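Local coordinates for protein translation factor SUI1 homolog (Pyrococcus horikoshii, PDB 5ZCY) that probably acts as a translation initiation factor of the SUI1 family, the archaeal counterpart of eukaryotic eIF1, and probably binds mRNA, at residues V26-A31 with Q75-D80. Residues are numbered along the deposited sequence; the frame is centred on the assembly and turned at random.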
loop_
_atom_site.group_PDB
_atom_site.type_symbol
_atom_site.label_atom_id
_atom_site.label_comp_id
_atom_site.label_asym_id
_atom_site.label_seq_id
_atom_site.Cartn_x
_atom_site.Cartn_y
_atom_site.Cartn_z
ATOM N N VAL A 26 -4.188 2.264 -4.368
ATOM C CA VAL A 26 -4.523 1.545 -3.152
ATOM C C VAL A 26 -5.978 1.124 -3.304
ATOM O O VAL A 26 -6.855 1.999 -3.466
ATOM C CB VAL A 26 -4.328 2.322 -1.883
ATOM C CG1 VAL A 26 -4.672 1.480 -0.638
ATOM C CG2 VAL A 26 -2.936 2.909 -1.780
ATOM N N TYR A 27 -6.255 -0.156 -3.168
ATOM C CA TYR A 27 -7.643 -0.623 -3.393
ATOM C C TYR A 27 -7.886 -1.853 -2.558
ATOM O O TYR A 27 -6.963 -2.377 -2.018
ATOM C CB TYR A 27 -7.873 -0.895 -4.842
ATOM C CG TYR A 27 -6.987 -1.867 -5.562
ATOM C CD1 TYR A 27 -5.823 -1.462 -6.148
ATOM C CD2 TYR A 27 -7.301 -3.240 -5.676
ATOM C CE1 TYR A 27 -4.964 -2.337 -6.847
ATOM C CE2 TYR A 27 -6.447 -4.097 -6.307
ATOM C CZ TYR A 27 -5.299 -3.665 -6.937
ATOM O OH TYR A 27 -4.406 -4.438 -7.626
ATOM N N ILE A 28 -9.104 -2.354 -2.521
ATOM C CA ILE A 28 -9.450 -3.490 -1.666
ATOM C C ILE A 28 -9.729 -4.661 -2.504
ATOM O O ILE A 28 -10.330 -4.568 -3.608
ATOM C CB ILE A 28 -10.741 -3.198 -0.891
ATOM C CG1 ILE A 28 -10.596 -2.024 -0.019
ATOM C CG2 ILE A 28 -11.261 -4.476 -0.207
ATOM C CD1 ILE A 28 -9.522 -2.230 0.979
ATOM N N GLU A 29 -9.265 -5.830 -2.071
ATOM C CA GLU A 29 -9.617 -7.162 -2.652
ATOM C C GLU A 29 -10.259 -7.978 -1.534
ATOM O O GLU A 29 -10.126 -7.736 -0.335
ATOM C CB GLU A 29 -8.422 -7.909 -3.216
ATOM C CG GLU A 29 -7.931 -7.377 -4.570
ATOM C CD GLU A 29 -6.776 -8.107 -5.208
ATOM O OE1 GLU A 29 -6.115 -8.927 -4.550
ATOM O OE2 GLU A 29 -6.452 -7.782 -6.441
ATOM N N ARG A 30 -11.008 -8.984 -1.995
ATOM C CA ARG A 30 -11.720 -9.887 -1.045
ATOM C C ARG A 30 -10.787 -10.853 -0.486
ATOM O O ARG A 30 -9.820 -11.301 -1.095
ATOM C CB ARG A 30 -12.744 -10.773 -1.763
ATOM C CG ARG A 30 -13.661 -10.097 -2.634
ATOM C CD ARG A 30 -14.299 -8.951 -2.041
ATOM N NE ARG A 30 -14.853 -9.229 -0.760
ATOM C CZ ARG A 30 -15.506 -8.320 0.000
ATOM N NH1 ARG A 30 -15.617 -7.106 -0.420
ATOM N NH2 ARG A 30 -16.002 -8.611 1.208
ATOM N N ALA A 31 -11.028 -11.123 0.832
ATOM C CA ALA A 31 -10.411 -12.220 1.533
ATOM C C ALA A 31 -11.534 -13.174 1.920
ATOM O O ALA A 31 -12.723 -12.909 1.792
ATOM C CB ALA A 31 -9.563 -11.756 2.696
ATOM N N GLN A 75 -3.646 -7.230 5.489
ATOM C CA GLN A 75 -4.902 -7.728 6.061
ATOM C C GLN A 75 -5.759 -6.562 6.560
ATOM O O GLN A 75 -5.241 -5.727 7.308
ATOM C CB GLN A 75 -4.540 -8.565 7.295
ATOM C CG GLN A 75 -5.646 -8.943 8.227
ATOM C CD GLN A 75 -5.188 -9.573 9.504
ATOM O OE1 GLN A 75 -4.100 -9.334 10.110
ATOM N NE2 GLN A 75 -6.076 -10.381 10.019
ATOM N N GLY A 76 -6.978 -6.496 6.122
ATOM C CA GLY A 76 -7.925 -5.457 6.478
ATOM C C GLY A 76 -7.983 -4.323 5.542
ATOM O O GLY A 76 -7.175 -4.303 4.612
ATOM N N ASP A 77 -8.895 -3.399 5.730
ATOM C CA ASP A 77 -9.078 -2.207 4.907
ATOM C C ASP A 77 -8.402 -1.047 5.623
ATOM O O ASP A 77 -8.842 -0.621 6.731
ATOM C CB ASP A 77 -10.575 -1.882 4.741
ATOM C CG ASP A 77 -10.860 -0.736 3.863
ATOM O OD1 ASP A 77 -9.988 0.149 3.635
ATOM O OD2 ASP A 77 -12.030 -0.682 3.361
ATOM N N HIS A 78 -7.242 -0.586 5.050
ATOM C CA HIS A 78 -6.448 0.509 5.659
ATOM C C HIS A 78 -6.444 1.703 4.854
ATOM O O HIS A 78 -5.536 2.554 4.941
ATOM C CB HIS A 78 -5.022 -0.056 6.021
ATOM C CG HIS A 78 -5.084 -1.200 6.954
ATOM N ND1 HIS A 78 -5.550 -1.037 8.205
ATOM C CD2 HIS A 78 -4.962 -2.565 6.757
ATOM C CE1 HIS A 78 -5.632 -2.224 8.803
ATOM N NE2 HIS A 78 -5.261 -3.143 7.946
ATOM N N ARG A 79 -7.440 1.897 3.960
ATOM C CA ARG A 79 -7.552 3.082 3.163
ATOM C C ARG A 79 -7.670 4.323 4.011
ATOM O O ARG A 79 -7.283 5.396 3.522
ATOM C CB ARG A 79 -8.709 2.966 2.173
ATOM C CG ARG A 79 -8.505 1.873 1.130
ATOM C CD ARG A 79 -9.685 1.790 0.214
ATOM N NE ARG A 79 -10.836 1.243 0.925
ATOM C CZ ARG A 79 -12.048 1.245 0.421
ATOM N NH1 ARG A 79 -12.286 1.719 -0.746
ATOM N NH2 ARG A 79 -13.037 0.755 1.163
ATOM N N ASP A 80 -8.184 4.217 5.223
ATOM C CA ASP A 80 -8.364 5.418 6.058
ATOM C C ASP A 80 -7.009 6.037 6.436
ATOM O O ASP A 80 -7.002 7.270 6.658
ATOM C CB ASP A 80 -9.112 5.041 7.317
ATOM C CG ASP A 80 -8.629 3.819 7.997
ATOM O OD1 ASP A 80 -7.696 3.105 7.616
ATOM O OD2 ASP A 80 -9.069 3.566 9.140
#
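Ile28 packs against a salt-bridged pair formed by Asp77 and Arg79, and the meeting of the two segments is van der Waals throughout, with no hydrogen bond crossing it. CG1 of Ile28 sits over one face of the Arg79 guanidinium, displaced toward its rim and 3.4 Å from NE. One carbon further out, Ile28 CD1 comes within 3.5 Å of Asp77 CG. With chi1 at -61°, CG1 of Ile28 lies beside the backbone N, and a similar chi2 turns CD1 to the carboxylate. Two residues earlier on strand 24-30, Val26 CG1 touches the aliphatic part of Arg79 at CG, 4.2 Å away.

The polar bonds lie within the loop that joins strand 71-75 to helix 82-88. Arg79 grips Asp77 side-on: Arg79 NE donates to Asp77 OD1 at 3.0 Å on the syn side but 26° out of the carboxylate plane, whereas Arg79 NH2 uses the syn lone pair of Asp77 OD2 at 2.8 Å. A bend at chi3 (-71°) turns the guanidinium back to the carboxylate. Asp77 OD1 also accepts from the backbone N of Arg79 at 3.1 Å, closing an Asx turn, while Arg79 NH1 forms a salt bridge with the terminal carboxylate of Glu99.

Held by two bonds to Asp77 and by the C-terminus, the guanidinium is restrained in rotation and turns one face to Ile28. Mutual neutralisation probably lowers the cost of packing an aliphatic side chain against two charged groups.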